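Local coordinates for protein putative nucleotide-diphospho-sugar transferase (Desulfovibrio desulfuricans subsp. desulfuricans, PDB 3CGX) that probably transfers a sugar from a nucleotide-diphospho-sugar donor to an acceptor not yet identified, at residues M2-I7 against Y103-L108; L8-Y13 against E89-A94; H51-I56 against Q76-A81; A94-F99 against F153-F158. All blocks are in the same frame, centred on the assembly; numbering follows the deposited sequence.

Contact 1: residues M2-I7 against Y103-L108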
loop_
_atom_site.group_PDB
_atom_site.type_symbol
_atom_site.label_atom_id
_atom_site.label_comp_id
_atom_site.label_asym_id
_atom_site.label_seq_id
_atom_site.Cartn_x
_atom_site.Cartn_y
_atom_site.Cartn_z
HETATM N N MSE A 2 -3.813 1.945 23.219
HETATM C CA MSE A 2 -3.625 1.501 21.810
HETATM C C MSE A 2 -4.654 0.445 21.410
HETATM O O MSE A 2 -5.215 -0.290 22.230
HETATM C CB MSE A 2 -2.184 1.002 21.573
HETATM C CG MSE A 2 -1.878 -0.408 22.009
HETATM SE SE MSE A 2 -0.011 -0.925 21.570
HETATM C CE MSE A 2 -0.411 -2.797 21.192
ATOM N N SER A 3 -4.939 0.449 20.120
ATOM C CA SER A 3 -5.859 -0.490 19.521
ATOM C C SER A 3 -5.295 -1.927 19.575
ATOM O O SER A 3 -4.122 -2.102 19.804
ATOM C CB SER A 3 -6.099 -0.066 18.062
ATOM O OG SER A 3 -6.954 -0.989 17.425
ATOM N N GLU A 4 -6.137 -2.947 19.383
ATOM C CA GLU A 4 -5.650 -4.317 19.197
ATOM C C GLU A 4 -5.092 -4.535 17.802
ATOM O O GLU A 4 -4.355 -5.491 17.559
ATOM C CB GLU A 4 -6.781 -5.336 19.355
ATOM C CG GLU A 4 -7.410 -5.392 20.734
ATOM C CD GLU A 4 -8.546 -6.400 20.773
ATOM O OE1 GLU A 4 -8.683 -7.183 19.791
ATOM O OE2 GLU A 4 -9.297 -6.406 21.775
ATOM N N SER A 5 -5.454 -3.630 16.898
ATOM C CA SER A 5 -5.126 -3.729 15.472
ATOM C C SER A 5 -4.235 -2.594 15.037
ATOM O O SER A 5 -4.381 -1.468 15.500
ATOM C CB SER A 5 -6.397 -3.633 14.627
ATOM O OG SER A 5 -7.147 -4.821 14.703
ATOM N N CYS A 6 -3.342 -2.896 14.121
ATOM C CA CYS A 6 -2.481 -1.877 13.548
ATOM C C CYS A 6 -2.395 -2.005 12.026
ATOM O O CYS A 6 -2.351 -3.103 11.484
ATOM C CB CYS A 6 -1.063 -1.941 14.153
ATOM S SG CYS A 6 -0.116 -0.405 13.744
ATOM N N ILE A 7 -2.422 -0.858 11.356
ATOM C CA ILE A 7 -2.223 -0.767 9.896
ATOM C C ILE A 7 -0.868 -0.138 9.623
ATOM O O ILE A 7 -0.571 0.958 10.119
ATOM C CB ILE A 7 -3.277 0.095 9.182
ATOM C CG1 ILE A 7 -4.699 -0.438 9.389
ATOM C CG2 ILE A 7 -2.939 0.243 7.700
ATOM C CD1 ILE A 7 -5.767 0.690 9.222
ATOM N N TYR A 103 0.541 -5.263 19.422
ATOM C CA TYR A 103 -0.669 -5.439 18.589
ATOM C C TYR A 103 -0.987 -6.911 18.409
ATOM O O TYR A 103 -0.087 -7.751 18.360
ATOM C CB TYR A 103 -0.534 -4.730 17.216
ATOM C CG TYR A 103 -0.504 -3.250 17.359
ATOM C CD1 TYR A 103 -1.679 -2.543 17.604
ATOM C CD2 TYR A 103 0.682 -2.529 17.288
ATOM C CE1 TYR A 103 -1.687 -1.176 17.735
ATOM C CE2 TYR A 103 0.682 -1.118 17.449
ATOM C CZ TYR A 103 -0.511 -0.461 17.669
ATOM O OH TYR A 103 -0.581 0.919 17.811
ATOM N N ASP A 104 -2.273 -7.218 18.338
ATOM C CA ASP A 104 -2.752 -8.573 18.126
ATOM C C ASP A 104 -2.868 -8.918 16.650
ATOM O O ASP A 104 -2.708 -10.067 16.244
ATOM C CB ASP A 104 -4.136 -8.753 18.742
ATOM C CG ASP A 104 -4.697 -10.171 18.512
ATOM O OD1 ASP A 104 -4.011 -11.147 18.901
ATOM O OD2 ASP A 104 -5.820 -10.305 17.942
ATOM N N ARG A 105 -3.265 -7.931 15.882
ATOM C CA ARG A 105 -3.517 -8.112 14.467
ATOM C C ARG A 105 -2.938 -6.932 13.713
ATOM O O ARG A 105 -3.181 -5.789 14.054
ATOM C CB ARG A 105 -5.017 -8.177 14.185
ATOM C CG ARG A 105 -5.744 -9.438 14.715
ATOM C CD ARG A 105 -7.233 -9.240 14.568
ATOM N NE ARG A 105 -7.762 -8.476 15.689
ATOM C CZ ARG A 105 -8.761 -7.614 15.631
ATOM N NH1 ARG A 105 -9.375 -7.369 14.487
ATOM N NH2 ARG A 105 -9.141 -6.988 16.739
ATOM N N VAL A 106 -2.192 -7.251 12.662
ATOM C CA VAL A 106 -1.496 -6.265 11.890
ATOM C C VAL A 106 -1.625 -6.515 10.401
ATOM O O VAL A 106 -1.442 -7.621 9.939
ATOM C CB VAL A 106 0.031 -6.253 12.263
ATOM C CG1 VAL A 106 0.784 -5.220 11.437
ATOM C CG2 VAL A 106 0.218 -6.015 13.759
ATOM N N VAL A 107 -1.980 -5.460 9.668
ATOM C CA VAL A 107 -1.978 -5.515 8.205
ATOM C C VAL A 107 -0.988 -4.482 7.663
ATOM O O VAL A 107 -0.851 -3.370 8.182
ATOM C CB VAL A 107 -3.415 -5.355 7.547
ATOM C CG1 VAL A 107 -4.399 -6.474 8.052
ATOM C CG2 VAL A 107 -3.957 -4.032 7.817
ATOM N N LEU A 108 -0.257 -4.891 6.638
ATOM C CA LEU A 108 0.698 -4.013 5.969
ATOM C C LEU A 108 0.247 -3.864 4.508
ATOM O O LEU A 108 -0.014 -4.829 3.815
ATOM C CB LEU A 108 2.120 -4.580 6.119
ATOM C CG LEU A 108 3.350 -3.834 5.582
ATOM C CD1 LEU A 108 4.640 -4.426 6.232
ATOM C CD2 LEU A 108 3.414 -3.912 4.085
#

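Contact 2: residues L8-Y13 against E89-A94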
loop_
_atom_site.group_PDB
_atom_site.type_symbol
_atom_site.label_atom_id
_atom_site.label_comp_id
_atom_site.label_asym_id
_atom_site.label_seq_id
_atom_site.Cartn_x
_atom_site.Cartn_y
_atom_site.Cartn_z
ATOM N N LEU A 8 -0.019 -0.879 8.920
ATOM C CA LEU A 8 1.273 -0.372 8.476
ATOM C C LEU A 8 1.142 0.018 7.014
ATOM O O LEU A 8 0.902 -0.825 6.138
ATOM C CB LEU A 8 2.364 -1.396 8.637
ATOM C CG LEU A 8 2.476 -2.069 9.994
ATOM C CD1 LEU A 8 3.523 -3.216 9.988
ATOM C CD2 LEU A 8 2.725 -1.009 11.103
ATOM N N PHE A 9 1.329 1.304 6.779
ATOM C CA PHE A 9 1.082 1.945 5.478
ATOM C C PHE A 9 2.404 2.400 4.854
ATOM O O PHE A 9 3.044 3.305 5.314
ATOM C CB PHE A 9 0.063 3.067 5.671
ATOM C CG PHE A 9 -0.370 3.791 4.391
ATOM C CD1 PHE A 9 -0.682 3.084 3.230
ATOM C CD2 PHE A 9 -0.550 5.171 4.379
ATOM C CE1 PHE A 9 -1.164 3.749 2.094
ATOM C CE2 PHE A 9 -1.013 5.827 3.197
ATOM C CZ PHE A 9 -1.285 5.089 2.065
ATOM N N PHE A 10 2.815 1.687 3.816
ATOM C CA PHE A 10 4.113 1.871 3.171
ATOM C C PHE A 10 4.021 2.893 2.061
ATOM O O PHE A 10 3.236 2.755 1.110
ATOM C CB PHE A 10 4.642 0.505 2.654
ATOM C CG PHE A 10 5.467 -0.264 3.640
ATOM C CD1 PHE A 10 5.109 -0.355 4.979
ATOM C CD2 PHE A 10 6.615 -0.960 3.209
ATOM C CE1 PHE A 10 5.910 -1.028 5.867
ATOM C CE2 PHE A 10 7.383 -1.687 4.095
ATOM C CZ PHE A 10 7.051 -1.720 5.416
ATOM N N VAL A 11 4.829 3.946 2.225
ATOM C CA VAL A 11 4.858 5.145 1.388
ATOM C C VAL A 11 6.300 5.584 1.089
ATOM O O VAL A 11 7.245 5.128 1.695
ATOM C CB VAL A 11 4.091 6.333 2.107
ATOM C CG1 VAL A 11 2.605 5.967 2.416
ATOM C CG2 VAL A 11 4.829 6.805 3.416
ATOM N N LYS A 12 6.441 6.418 0.090
ATOM C CA LYS A 12 7.673 7.167 -0.198
ATOM C C LYS A 12 7.344 8.673 -0.343
ATOM O O LYS A 12 6.273 9.048 -0.844
ATOM C CB LYS A 12 8.342 6.656 -1.467
ATOM C CG LYS A 12 9.680 7.272 -1.780
ATOM C CD LYS A 12 10.438 6.552 -2.865
ATOM C CE LYS A 12 11.785 7.259 -3.161
ATOM N NZ LYS A 12 12.437 6.556 -4.269
ATOM N N TYR A 13 8.262 9.528 0.118
ATOM C CA TYR A 13 8.048 10.971 -0.014
ATOM C C TYR A 13 7.926 11.254 -1.525
ATOM O O TYR A 13 8.758 10.816 -2.305
ATOM C CB TYR A 13 9.134 11.840 0.639
ATOM C CG TYR A 13 8.628 13.242 0.705
ATOM C CD1 TYR A 13 7.820 13.651 1.764
ATOM C CD2 TYR A 13 8.881 14.150 -0.338
ATOM C CE1 TYR A 13 7.261 14.947 1.806
ATOM C CE2 TYR A 13 8.332 15.445 -0.313
ATOM C CZ TYR A 13 7.502 15.822 0.759
ATOM O OH TYR A 13 6.926 17.076 0.817
ATOM N N GLU A 89 12.856 -7.495 3.944
ATOM C CA GLU A 89 13.389 -7.118 5.269
ATOM C C GLU A 89 12.620 -5.934 5.880
ATOM O O GLU A 89 12.323 -5.919 7.075
ATOM C CB GLU A 89 14.909 -6.814 5.233
ATOM C CG GLU A 89 15.756 -8.080 4.946
ATOM C CD GLU A 89 15.360 -9.281 5.833
ATOM O OE1 GLU A 89 15.728 -9.288 7.030
ATOM O OE2 GLU A 89 14.675 -10.218 5.327
ATOM N N ARG A 90 12.282 -4.970 5.042
ATOM C CA ARG A 90 11.543 -3.764 5.502
ATOM C C ARG A 90 10.167 -4.154 6.040
ATOM O O ARG A 90 9.750 -3.686 7.092
ATOM C CB ARG A 90 11.449 -2.729 4.372
ATOM C CG ARG A 90 12.802 -2.116 4.085
ATOM C CD ARG A 90 12.882 -1.301 2.832
ATOM N NE ARG A 90 14.238 -0.733 2.778
ATOM C CZ ARG A 90 14.662 0.143 1.874
ATOM N NH1 ARG A 90 13.847 0.586 0.948
ATOM N NH2 ARG A 90 15.914 0.575 1.893
HETATM N N MSE A 91 9.481 -5.056 5.339
HETATM C CA MSE A 91 8.162 -5.517 5.777
HETATM C C MSE A 91 8.242 -6.366 7.035
HETATM O O MSE A 91 7.473 -6.193 7.976
HETATM C CB MSE A 91 7.461 -6.300 4.669
HETATM C CG MSE A 91 7.070 -5.408 3.517
HETATM SE SE MSE A 91 5.895 -6.166 2.120
HETATM C CE MSE A 91 7.154 -7.428 1.321
ATOM N N LYS A 92 9.165 -7.315 7.037
ATOM C CA LYS A 92 9.389 -8.163 8.213
ATOM C C LYS A 92 9.666 -7.339 9.462
ATOM O O LYS A 92 9.060 -7.552 10.531
ATOM C CB LYS A 92 10.590 -9.100 7.985
ATOM C CG LYS A 92 10.727 -10.137 9.056
ATOM C CD LYS A 92 12.089 -10.774 9.008
ATOM C CE LYS A 92 12.383 -11.434 7.692
ATOM N NZ LYS A 92 13.742 -12.165 7.781
ATOM N N HIS A 93 10.557 -6.356 9.323
ATOM C CA HIS A 93 10.912 -5.506 10.463
ATOM C C HIS A 93 9.738 -4.646 10.983
ATOM O O HIS A 93 9.512 -4.520 12.199
ATOM C CB HIS A 93 12.119 -4.641 10.124
ATOM C CG HIS A 93 13.366 -5.436 9.886
ATOM N ND1 HIS A 93 14.406 -4.993 9.087
ATOM C CD2 HIS A 93 13.714 -6.686 10.297
ATOM C CE1 HIS A 93 15.357 -5.915 9.057
ATOM N NE2 HIS A 93 14.955 -6.957 9.769
ATOM N N ALA A 94 8.944 -4.117 10.066
ATOM C CA ALA A 94 7.819 -3.254 10.455
ATOM C C ALA A 94 6.732 -4.094 11.183
ATOM O O ALA A 94 6.199 -3.720 12.233
ATOM C CB ALA A 94 7.251 -2.527 9.229
#

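Contact 3: residues H51-I56 against Q76-A81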
loop_
_atom_site.group_PDB
_atom_site.type_symbol
_atom_site.label_atom_id
_atom_site.label_comp_id
_atom_site.label_asym_id
_atom_site.label_seq_id
_atom_site.Cartn_x
_atom_site.Cartn_y
_atom_site.Cartn_z
ATOM N N HIS A 51 -10.882 1.303 12.637
ATOM C CA HIS A 51 -10.786 0.780 14.039
ATOM C C HIS A 51 -9.435 0.084 14.185
ATOM O O HIS A 51 -9.347 -1.154 14.373
ATOM C CB HIS A 51 -11.903 -0.222 14.366
ATOM N N ALA A 52 -8.392 0.895 14.083
ATOM C CA ALA A 52 -7.035 0.414 14.069
ATOM C C ALA A 52 -6.101 1.611 14.160
ATOM O O ALA A 52 -6.403 2.667 13.634
ATOM C CB ALA A 52 -6.760 -0.371 12.807
ATOM N N ASP A 53 -4.959 1.424 14.820
ATOM C CA ASP A 53 -3.911 2.426 14.843
ATOM C C ASP A 53 -3.211 2.370 13.489
ATOM O O ASP A 53 -3.131 1.313 12.814
ATOM C CB ASP A 53 -2.879 2.158 15.952
ATOM C CG ASP A 53 -3.433 2.360 17.371
ATOM O OD1 ASP A 53 -4.500 2.985 17.547
ATOM O OD2 ASP A 53 -2.748 1.928 18.312
ATOM N N LEU A 54 -2.656 3.502 13.105
ATOM C CA LEU A 54 -1.975 3.599 11.813
ATOM C C LEU A 54 -0.543 4.091 11.952
ATOM O O LEU A 54 -0.264 5.066 12.635
ATOM C CB LEU A 54 -2.775 4.491 10.901
ATOM C CG LEU A 54 -2.178 4.864 9.544
ATOM C CD1 LEU A 54 -2.349 3.692 8.613
ATOM C CD2 LEU A 54 -2.875 6.130 8.996
ATOM N N HIS A 55 0.371 3.329 11.365
ATOM C CA HIS A 55 1.794 3.687 11.326
ATOM C C HIS A 55 2.200 3.884 9.902
ATOM O O HIS A 55 2.099 2.956 9.098
ATOM C CB HIS A 55 2.644 2.589 11.918
ATOM C CG HIS A 55 2.431 2.407 13.384
ATOM N ND1 HIS A 55 3.271 1.669 14.172
ATOM C CD2 HIS A 55 1.472 2.888 14.201
ATOM C CE1 HIS A 55 2.844 1.713 15.419
ATOM N NE2 HIS A 55 1.758 2.452 15.462
ATOM N N ILE A 56 2.647 5.098 9.602
ATOM C CA ILE A 56 3.066 5.447 8.275
ATOM C C ILE A 56 4.561 5.177 8.157
ATOM O O ILE A 56 5.406 5.808 8.819
ATOM C CB ILE A 56 2.727 6.922 7.936
ATOM C CG1 ILE A 56 1.210 7.181 8.029
ATOM C CG2 ILE A 56 3.293 7.311 6.544
ATOM C CD1 ILE A 56 0.837 8.670 8.038
ATOM N N GLN A 76 0.281 14.957 13.723
ATOM C CA GLN A 76 -0.424 14.132 14.710
ATOM C C GLN A 76 -0.263 12.651 14.403
ATOM O O GLN A 76 -0.585 11.812 15.220
ATOM C CB GLN A 76 -1.928 14.495 14.797
ATOM C CG GLN A 76 -2.783 14.231 13.547
ATOM C CD GLN A 76 -2.830 15.380 12.549
ATOM O OE1 GLN A 76 -1.796 15.924 12.115
ATOM N NE2 GLN A 76 -4.041 15.753 12.168
ATOM N N HIS A 77 0.229 12.344 13.208
ATOM C CA HIS A 77 0.361 10.933 12.748
ATOM C C HIS A 77 1.678 10.326 13.202
ATOM O O HIS A 77 2.650 11.029 13.562
ATOM C CB HIS A 77 0.260 10.850 11.213
ATOM C CG HIS A 77 -0.929 11.568 10.674
ATOM N ND1 HIS A 77 -2.200 11.059 10.778
ATOM C CD2 HIS A 77 -1.056 12.796 10.133
ATOM C CE1 HIS A 77 -3.059 11.926 10.268
ATOM N NE2 HIS A 77 -2.392 12.997 9.883
HETATM N N MSE A 78 1.683 9.000 13.240
HETATM C CA MSE A 78 2.863 8.247 13.648
HETATM C C MSE A 78 3.615 7.847 12.386
HETATM O O MSE A 78 3.076 7.178 11.490
HETATM C CB MSE A 78 2.469 7.015 14.473
HETATM C CG MSE A 78 1.788 7.404 15.742
HETATM SE SE MSE A 78 1.232 5.863 16.854
HETATM C CE MSE A 78 -0.463 5.351 15.918
ATOM N N PHE A 79 4.865 8.292 12.313
ATOM C CA PHE A 79 5.722 8.046 11.166
ATOM C C PHE A 79 6.943 7.263 11.643
ATOM O O PHE A 79 7.420 7.486 12.746
ATOM C CB PHE A 79 6.213 9.353 10.541
ATOM C CG PHE A 79 5.123 10.289 10.063
ATOM C CD1 PHE A 79 4.533 10.097 8.809
ATOM C CD2 PHE A 79 4.760 11.406 10.797
ATOM C CE1 PHE A 79 3.538 10.959 8.348
ATOM C CE2 PHE A 79 3.745 12.287 10.326
ATOM C CZ PHE A 79 3.153 12.049 9.114
ATOM N N ALA A 80 7.426 6.354 10.800
ATOM C CA ALA A 80 8.673 5.612 11.052
ATOM C C ALA A 80 9.330 5.305 9.738
ATOM O O ALA A 80 8.638 5.016 8.758
ATOM C CB ALA A 80 8.418 4.311 11.826
ATOM N N ALA A 81 10.670 5.366 9.710
ATOM C CA ALA A 81 11.418 4.943 8.527
ATOM C C ALA A 81 11.285 3.440 8.415
ATOM O O ALA A 81 11.281 2.726 9.400
ATOM C CB ALA A 81 12.930 5.350 8.555
HETATM O O HOH W 1 -0.856 7.703 12.859
#

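Contact 4: residues A94-F99 against F153-F158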
loop_
_atom_site.group_PDB
_atom_site.type_symbol
_atom_site.label_atom_id
_atom_site.label_comp_id
_atom_site.label_asym_id
_atom_site.label_seq_id
_atom_site.Cartn_x
_atom_site.Cartn_y
_atom_site.Cartn_z
ATOM N N ALA A 94 8.944 -4.117 10.066
ATOM C CA ALA A 94 7.819 -3.254 10.455
ATOM C C ALA A 94 6.732 -4.094 11.183
ATOM O O ALA A 94 6.199 -3.720 12.233
ATOM C CB ALA A 94 7.251 -2.527 9.229
HETATM N N MSE A 95 6.443 -5.263 10.643
HETATM C CA MSE A 95 5.446 -6.130 11.268
HETATM C C MSE A 95 5.927 -6.668 12.631
HETATM O O MSE A 95 5.188 -6.694 13.634
HETATM C CB MSE A 95 5.141 -7.290 10.328
HETATM C CG MSE A 95 4.553 -6.847 9.012
HETATM SE SE MSE A 95 3.551 -8.268 8.046
HETATM C CE MSE A 95 2.009 -8.108 9.203
ATOM N N GLN A 96 7.194 -7.057 12.660
ATOM C CA GLN A 96 7.807 -7.592 13.862
ATOM C C GLN A 96 7.758 -6.554 14.952
ATOM O O GLN A 96 7.449 -6.852 16.092
ATOM C CB GLN A 96 9.256 -8.034 13.616
ATOM C CG GLN A 96 9.873 -8.606 14.888
ATOM C CD GLN A 96 9.222 -9.922 15.302
ATOM O OE1 GLN A 96 8.540 -9.991 16.320
ATOM N NE2 GLN A 96 9.401 -10.954 14.487
ATOM N N LYS A 97 8.015 -5.315 14.581
ATOM C CA LYS A 97 7.996 -4.198 15.531
ATOM C C LYS A 97 6.607 -3.951 16.101
ATOM O O LYS A 97 6.423 -3.674 17.315
ATOM C CB LYS A 97 8.506 -2.943 14.847
ATOM C CG LYS A 97 8.293 -1.647 15.574
ATOM C CD LYS A 97 9.232 -1.422 16.706
ATOM C CE LYS A 97 9.171 0.057 17.127
ATOM N NZ LYS A 97 7.772 0.581 17.283
ATOM N N ALA A 98 5.618 -4.042 15.220
ATOM C CA ALA A 98 4.219 -3.813 15.612
ATOM C C ALA A 98 3.762 -4.881 16.609
ATOM O O ALA A 98 3.115 -4.582 17.613
ATOM C CB ALA A 98 3.287 -3.724 14.377
ATOM N N PHE A 99 4.172 -6.113 16.370
ATOM C CA PHE A 99 3.822 -7.204 17.257
ATOM C C PHE A 99 4.562 -7.022 18.573
ATOM O O PHE A 99 4.012 -7.265 19.629
ATOM C CB PHE A 99 4.127 -8.575 16.630
ATOM C CG PHE A 99 3.148 -8.971 15.553
ATOM C CD1 PHE A 99 1.780 -8.919 15.797
ATOM C CD2 PHE A 99 3.581 -9.390 14.322
ATOM C CE1 PHE A 99 0.897 -9.273 14.844
ATOM C CE2 PHE A 99 2.677 -9.730 13.343
ATOM C CZ PHE A 99 1.339 -9.667 13.600
ATOM N N PHE A 153 2.308 -15.198 13.369
ATOM C CA PHE A 153 3.249 -14.472 12.545
ATOM C C PHE A 153 4.377 -15.392 12.096
ATOM O O PHE A 153 5.037 -16.031 12.901
ATOM C CB PHE A 153 3.799 -13.257 13.279
ATOM C CG PHE A 153 4.778 -12.471 12.481
ATOM C CD1 PHE A 153 4.554 -12.226 11.144
ATOM C CD2 PHE A 153 5.918 -11.951 13.066
ATOM C CE1 PHE A 153 5.448 -11.475 10.399
ATOM C CE2 PHE A 153 6.792 -11.205 12.328
ATOM C CZ PHE A 153 6.558 -10.967 10.990
ATOM N N CYS A 154 4.587 -15.372 10.789
ATOM C CA CYS A 154 5.579 -16.196 10.124
ATOM C C CYS A 154 6.540 -15.302 9.346
ATOM O O CYS A 154 6.345 -15.068 8.155
ATOM C CB CYS A 154 4.857 -17.158 9.184
ATOM S SG CYS A 154 5.925 -18.311 8.360
ATOM N N PRO A 155 7.561 -14.760 10.028
ATOM C CA PRO A 155 8.465 -13.820 9.309
ATOM C C PRO A 155 9.207 -14.450 8.127
ATOM O O PRO A 155 9.660 -13.763 7.212
ATOM C CB PRO A 155 9.436 -13.351 10.393
ATOM C CG PRO A 155 9.253 -14.297 11.583
ATOM C CD PRO A 155 7.904 -14.940 11.449
ATOM N N ASP A 156 9.367 -15.762 8.193
ATOM C CA ASP A 156 10.015 -16.529 7.130
ATOM C C ASP A 156 9.352 -16.316 5.760
ATOM O O ASP A 156 9.980 -16.519 4.711
ATOM C CB ASP A 156 10.005 -18.022 7.466
ATOM C CG ASP A 156 11.050 -18.390 8.507
ATOM O OD1 ASP A 156 11.654 -17.488 9.141
ATOM O OD2 ASP A 156 11.280 -19.600 8.680
ATOM N N VAL A 157 8.085 -15.902 5.733
ATOM C CA VAL A 157 7.430 -15.661 4.414
ATOM C C VAL A 157 8.092 -14.518 3.664
ATOM O O VAL A 157 7.863 -14.343 2.468
ATOM C CB VAL A 157 5.905 -15.383 4.498
ATOM C CG1 VAL A 157 5.234 -16.514 5.309
ATOM C CG2 VAL A 157 5.639 -13.989 5.066
ATOM N N PHE A 158 8.934 -13.742 4.345
ATOM C CA PHE A 158 9.601 -12.607 3.678
ATOM C C PHE A 158 11.008 -13.010 3.230
ATOM O O PHE A 158 11.696 -12.276 2.549
ATOM C CB PHE A 158 9.675 -11.382 4.580
ATOM C CG PHE A 158 8.324 -10.850 4.986
ATOM C CD1 PHE A 158 7.504 -10.272 4.052
ATOM C CD2 PHE A 158 7.867 -10.962 6.304
ATOM C CE1 PHE A 158 6.265 -9.793 4.429
ATOM C CE2 PHE A 158 6.648 -10.498 6.662
ATOM C CZ PHE A 158 5.841 -9.913 5.714
#

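Contact 1: residues M2-I7 against Y103-L108
The Y103 ring lies between C6 and M2, which is present as selenomethionine. C6 CB sits over the centre of one face, 3.4 Å from the ring centroid. M2 CE covers the opposite face at 3.8 Å from the centroid. C6 SG and M2 SE also lie over these faces, giving a sulfur-aromatic and a Met-aromatic contact. C6 SG is anti to the backbone N (chi1 -166°), which brings it near CE2 and CZ of Y103. On the other face of the sheet, I7 CG1 meets V107 CG2 at 4.0 Å. The two strands, 5-7 and 105-108, are parallel neighbours within the central sheet of a GT-A-like, Rossmann-type alpha/beta fold. C6 makes two of the backbone bonds between the strands: C6 N donates to R105 O (2.9 Å), and C6 O accepts from V107 N (3.0 Å). At the strand start, E4 O takes two donors, R105 N and D104 N, the latter at 2.8 Å. Farther out, R105 NH2 forms a salt bridge with E4 OE1 at 3.1 Å. OE1 is met on its anti side, 35° out of the carboxylate plane. S5 OG lies over the guanidinium face, 3.4 Å from R105 CZ. R105 NH1 hydrogen-bonds to L125 O, and Y103 OH to D53 OD2.

Contact 2: residues L8-Y13 against E89-A94
L8 and F10 of strand 8-11 face helix 89-94, whose axis passes 10.6 Å from that of the strand and runs at 151° to it. This is the helix-on-sheet layering of an alpha/beta fold of the Rossmann type, with the helix roughly antiparallel to the strand it covers. The contact has no hydrogen bond. It sets apolar side chains of the strand against the helix, including two of its carbonyl oxygens. A94 is its centre on the helix side. Its CB points at the strand and touches L8 CD1 at 3.9 Å and F10 CZ at 3.9 Å. The F10 ring meets the helix with its rim, and A94 CB lies near the ring plane. M91, a selenomethionine, approaches the same ring obliquely, with CG 3.8 Å from F10 CE2. Its chain bends at chi3 and its end turns away from the strand. L108 of the neighbouring strand 105-109 also packs on F10 and M91. F9 and V11 face the other side of the sheet, where helix 29-47 covers them. L8 CD1 also comes 3.5 Å from A94 O. One turn back, R90 O accepts the helix bond from A94 N and lies in the plane of the F10 ring, 3.7 Å from CZ.

Contact 3: residues H51-I56 against Q76-A81
I56 and F79 lie side by side and point the same way from the sheet. I56 CD1 comes 3.6 Å from F79 CE1, and I56 CB and CG2 also lie close to F79 CD1. The tip of I56 touches H77 as well, with I56 CD1 3.9 Å from H77 CB. On the other face of the sheet the methyl group of M78, a selenomethionine, folds back across the first strand. Its CE lies 3.3 Å from L54 O and 4.0 Å from D53 CB. It also lies near the plane of the H55 ring, at the edge. The bend at chi3 (-81°) turns this methyl toward the strand.

Strands 53-56 and 78-81 run parallel with a marked twist, their axes 39° apart. They belong to a beta-alpha-beta unit, in which helix 65-73 links them. The strand 78-81 is an outermost strand of the sheet. I56 carries the backbone pairing: its N donates to M78 O at 2.8 Å, and its O accepts from A80 N at 2.9 Å. Toward the strand starts the chains part, and one water bridges them. It donates to L54 O at 2.7 Å and accepts from M78 N at 2.9 Å. On the other side of strand 53-56 in the sheet, strand 5-11 hydrogen-bonds to D53 and H55 through its backbone. L44 of helix 29-47 packs on I56 and L54. D53 OD2 accepts a hydrogen bond from S3 N.

Contact 4: residues A94-F99 against F153-F158
The F153 ring has a neighbour over each face. F99 CE2 lies over one face, offset toward the rim and 3.6 Å from F153 CG. P155 CD, from the same segment as F153, lies over the centre of the opposite face. The amide end of Q96 comes to the edge of the F153 ring, where Q96 CD is 4.0 Å from F153 CE2. The amide and ring planes stand 60° apart. The F99 and F153 rings meet obliquely, with centroids 5.1 Å apart and planes at 44°. F153 CG is anti to the backbone N (chi1 180°), and the ring reaches toward the helix. M95, a selenomethionine, works on two rings. Its CB is 4.0 Å from F153 CZ. Its SE lies at the edge of the F158 ring, 3.7 Å from CZ, in a Met-aromatic contact. V157 CG2 covers one face of F158. The contact packs the loop and 3-10 turn after strand 143-149 onto helix 87-100. F148 of that strand touches M95 and F99 and meets F153 edge-to-face. No hydrogen bond links the two segments. Their adhesion probably rests mainly on dispersion between aromatic carbons, selenium and aliphatic groups, with the Q96 amide as a polar neighbour, and on burial of M95, F99 and F158.

How the contacts relate
Contacts 1 and 3 lie in one sheet, where strands 78-81, 53-58, 5-11 and 105-109 are consecutive parallel neighbours. Their centres are 11 Å apart, and the hydrogen bonds of D53 join them. Contacts 2 and 4 share A94 and use successive parts of helix 87-100. Contact 2 sets this helix on strand 5-11, and contact 4 sets a later loop on the helix. Contacts 3 and 4 are farthest apart, about 17 Å between centres. Along the chain, contact 3 is nested within contact 2, which is nested within contact 1; contact 4 crosses contact 1. Together they join strands to each other, a helix to the sheet and a loop to the helix, in keeping with a GT-A glycosyltransferase.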